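Local coordinates for alternansucrase (Leuconostoc mesenteroides, PDB 6HVG), which belongs to glycoside hydrolase family 70, whose large multidomain enzymes carry a circularly permuted (beta/alpha)8 barrel, here with a bound calcium ion and cell-wall-binding-type repeats, at residues Q671-M679 against N1029-N1037. Sequence-based numbering, arbitrary orientation.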
# COMPACT_ATOMS: atom_id res chain seq x y z
N GLN A 671 10.77 28.70 2.35
CA GLN A 671 11.48 29.24 3.51
C GLN A 671 12.96 28.89 3.43
O GLN A 671 13.81 29.70 3.79
CB GLN A 671 10.92 28.71 4.83
CG GLN A 671 9.60 29.31 5.29
CD GLN A 671 9.00 28.51 6.46
OE1 GLN A 671 9.60 28.41 7.54
NE2 GLN A 671 7.81 27.93 6.24
N GLN A 672 13.27 27.69 2.95
CA GLN A 672 14.65 27.26 2.83
C GLN A 672 15.34 27.68 1.51
O GLN A 672 16.43 27.23 1.22
CB GLN A 672 14.73 25.76 3.05
CG GLN A 672 14.20 25.28 4.40
CD GLN A 672 14.89 25.94 5.59
OE1 GLN A 672 16.11 25.95 5.69
NE2 GLN A 672 14.09 26.48 6.50
N GLY A 673 14.71 28.55 0.73
CA GLY A 673 15.37 29.19 -0.41
C GLY A 673 15.21 28.51 -1.77
O GLY A 673 15.91 28.85 -2.70
N ASN A 674 14.27 27.57 -1.88
CA ASN A 674 14.00 26.90 -3.14
C ASN A 674 15.23 26.32 -3.85
O ASN A 674 15.43 26.55 -5.03
CB ASN A 674 13.26 27.87 -4.06
CG ASN A 674 11.90 28.25 -3.51
OD1 ASN A 674 10.99 27.43 -3.45
ND2 ASN A 674 11.75 29.49 -3.14
N ALA A 675 16.05 25.56 -3.13
CA ALA A 675 17.23 24.89 -3.73
C ALA A 675 16.84 23.85 -4.79
O ALA A 675 17.59 23.60 -5.72
CB ALA A 675 18.07 24.24 -2.64
N GLN A 676 15.68 23.24 -4.62
CA GLN A 676 15.07 22.39 -5.65
C GLN A 676 13.61 22.82 -5.77
O GLN A 676 13.02 23.28 -4.79
CB GLN A 676 15.11 20.91 -5.26
CG GLN A 676 16.49 20.35 -4.94
CD GLN A 676 16.92 20.57 -3.49
OE1 GLN A 676 16.08 20.78 -2.62
NE2 GLN A 676 18.23 20.61 -3.26
N LEU A 677 13.04 22.68 -6.96
CA LEU A 677 11.66 23.09 -7.18
C LEU A 677 10.66 22.16 -6.51
O LEU A 677 10.71 20.96 -6.70
CB LEU A 677 11.34 23.17 -8.67
CG LEU A 677 12.12 24.20 -9.48
CD1 LEU A 677 11.74 24.02 -10.94
CD2 LEU A 677 11.85 25.61 -8.99
N THR A 678 9.74 22.73 -5.73
CA THR A 678 8.60 21.96 -5.23
C THR A 678 7.65 21.58 -6.36
O THR A 678 7.54 22.30 -7.34
CB THR A 678 7.77 22.74 -4.18
OG1 THR A 678 6.71 21.90 -3.71
CG2 THR A 678 7.17 24.02 -4.78
N MET A 679 6.95 20.47 -6.19
CA MET A 679 5.81 20.17 -7.04
C MET A 679 4.66 21.06 -6.60
O MET A 679 4.67 21.62 -5.49
CB MET A 679 5.39 18.71 -6.93
CG MET A 679 4.35 18.42 -5.85
SD MET A 679 4.10 16.70 -5.43
CE MET A 679 4.19 15.83 -6.96
N ASN A 1029 18.86 39.67 -3.65
CA ASN A 1029 19.63 39.50 -2.42
C ASN A 1029 18.93 38.55 -1.43
O ASN A 1029 19.40 38.36 -0.29
CB ASN A 1029 19.86 40.86 -1.75
CG ASN A 1029 18.65 41.33 -0.93
OD1 ASN A 1029 17.51 41.28 -1.40
ND2 ASN A 1029 18.89 41.76 0.31
N ASP A 1030 17.82 37.96 -1.87
CA ASP A 1030 16.96 37.14 -0.99
C ASP A 1030 17.57 35.82 -0.52
O ASP A 1030 17.02 35.20 0.36
CB ASP A 1030 15.60 36.86 -1.65
CG ASP A 1030 15.71 36.09 -2.96
OD1 ASP A 1030 16.80 36.06 -3.57
OD2 ASP A 1030 14.69 35.51 -3.38
N GLY A 1031 18.67 35.36 -1.13
CA GLY A 1031 19.37 34.15 -0.68
C GLY A 1031 18.90 32.89 -1.42
O GLY A 1031 19.59 31.86 -1.42
N SER A 1032 17.71 33.00 -2.03
CA SER A 1032 17.05 31.93 -2.72
C SER A 1032 17.75 31.55 -4.02
O SER A 1032 18.47 32.36 -4.61
CB SER A 1032 15.58 32.34 -2.96
OG SER A 1032 14.87 31.34 -3.68
N VAL A 1033 17.55 30.31 -4.45
CA VAL A 1033 18.11 29.78 -5.68
C VAL A 1033 17.14 30.04 -6.84
O VAL A 1033 17.41 30.88 -7.69
CB VAL A 1033 18.42 28.28 -5.54
CG1 VAL A 1033 18.81 27.66 -6.88
CG2 VAL A 1033 19.54 28.07 -4.55
N PHE A 1034 16.04 29.30 -6.89
CA PHE A 1034 15.09 29.48 -7.97
C PHE A 1034 14.17 30.67 -7.71
O PHE A 1034 13.89 31.03 -6.57
CB PHE A 1034 14.29 28.19 -8.20
CG PHE A 1034 15.12 27.11 -8.81
CD1 PHE A 1034 15.56 27.21 -10.12
CD2 PHE A 1034 15.48 25.99 -8.07
CE1 PHE A 1034 16.34 26.20 -10.68
CE2 PHE A 1034 16.26 24.99 -8.61
CZ PHE A 1034 16.68 25.08 -9.91
N HIS A 1035 13.73 31.29 -8.81
CA HIS A 1035 12.79 32.40 -8.74
C HIS A 1035 11.75 32.22 -9.83
O HIS A 1035 12.12 32.01 -10.98
CB HIS A 1035 13.50 33.75 -8.90
CG HIS A 1035 14.48 34.04 -7.81
ND1 HIS A 1035 15.82 33.77 -7.94
CD2 HIS A 1035 14.30 34.53 -6.56
CE1 HIS A 1035 16.44 34.09 -6.82
NE2 HIS A 1035 15.53 34.53 -5.96
N SER A 1036 10.47 32.31 -9.46
CA SER A 1036 9.41 32.15 -10.44
C SER A 1036 9.33 33.44 -11.22
O SER A 1036 9.00 34.49 -10.67
CB SER A 1036 8.06 31.85 -9.77
OG SER A 1036 7.11 31.39 -10.74
N ASN A 1037 9.68 33.36 -12.50
CA ASN A 1037 9.63 34.49 -13.39
C ASN A 1037 9.57 34.01 -14.83
O ASN A 1037 9.51 32.81 -15.06
CB ASN A 1037 10.82 35.42 -13.15
CG ASN A 1037 12.16 34.72 -13.26
OD1 ASN A 1037 12.38 33.90 -14.15
ND2 ASN A 1037 13.08 35.09 -12.40
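The F1034 ring lies with one face against the branched end of L677. L677 CG sits 4.2 Å from the ring centroid, 17° off the normal, a CH-pi contact displaced toward the rim. L677 CD2 reaches 3.6 Å from F1034 CG. The two side chains run at about a right angle. F1034 has its CG beside its own backbone N (chi1 -71°), which sends the ring toward the 674-676 backbone; the CD2/CE2 edge faces it. N674 O, A675 O and Q676 CA line that edge. V1033 CG1 lies over the rim of the other face. V1033 CG2 meets A675 CA at 4.0 Å.

V1033 N gives a straight bond to G673 O (2.8 Å, 170°). F1034 N makes a weak one to N674 O (3.4 Å). S1032 OG lies between two carbonyls, 2.9 Å from G673 O and 3.1 Å from F1034 O, and its one proton could serve either. G673 is the C' residue of the Schellman motif that ends helix 665-671. Beyond this turn the chain enters strand 678-679 of the catalytic (beta/alpha)8 barrel. That strand pairs with 745-747, and L677 bonds through its backbone to S656 and L658 at strand 657-658, consistent with closure of the barrel there. The 1029-1037 loop leads into helix 1038-1041, ahead of barrel strand 1045-1047.

N674 packs its CB near S1032, while its ND2 bonds to N670 OD1 on the helix. The loop is also braced internally. H1035 NE2 forks to both D1030 oxygens on their syn sides, with OD2 in the imidazole plane. H1035 ND1 bonds to D648, and K741 forms a salt bridge with D1030.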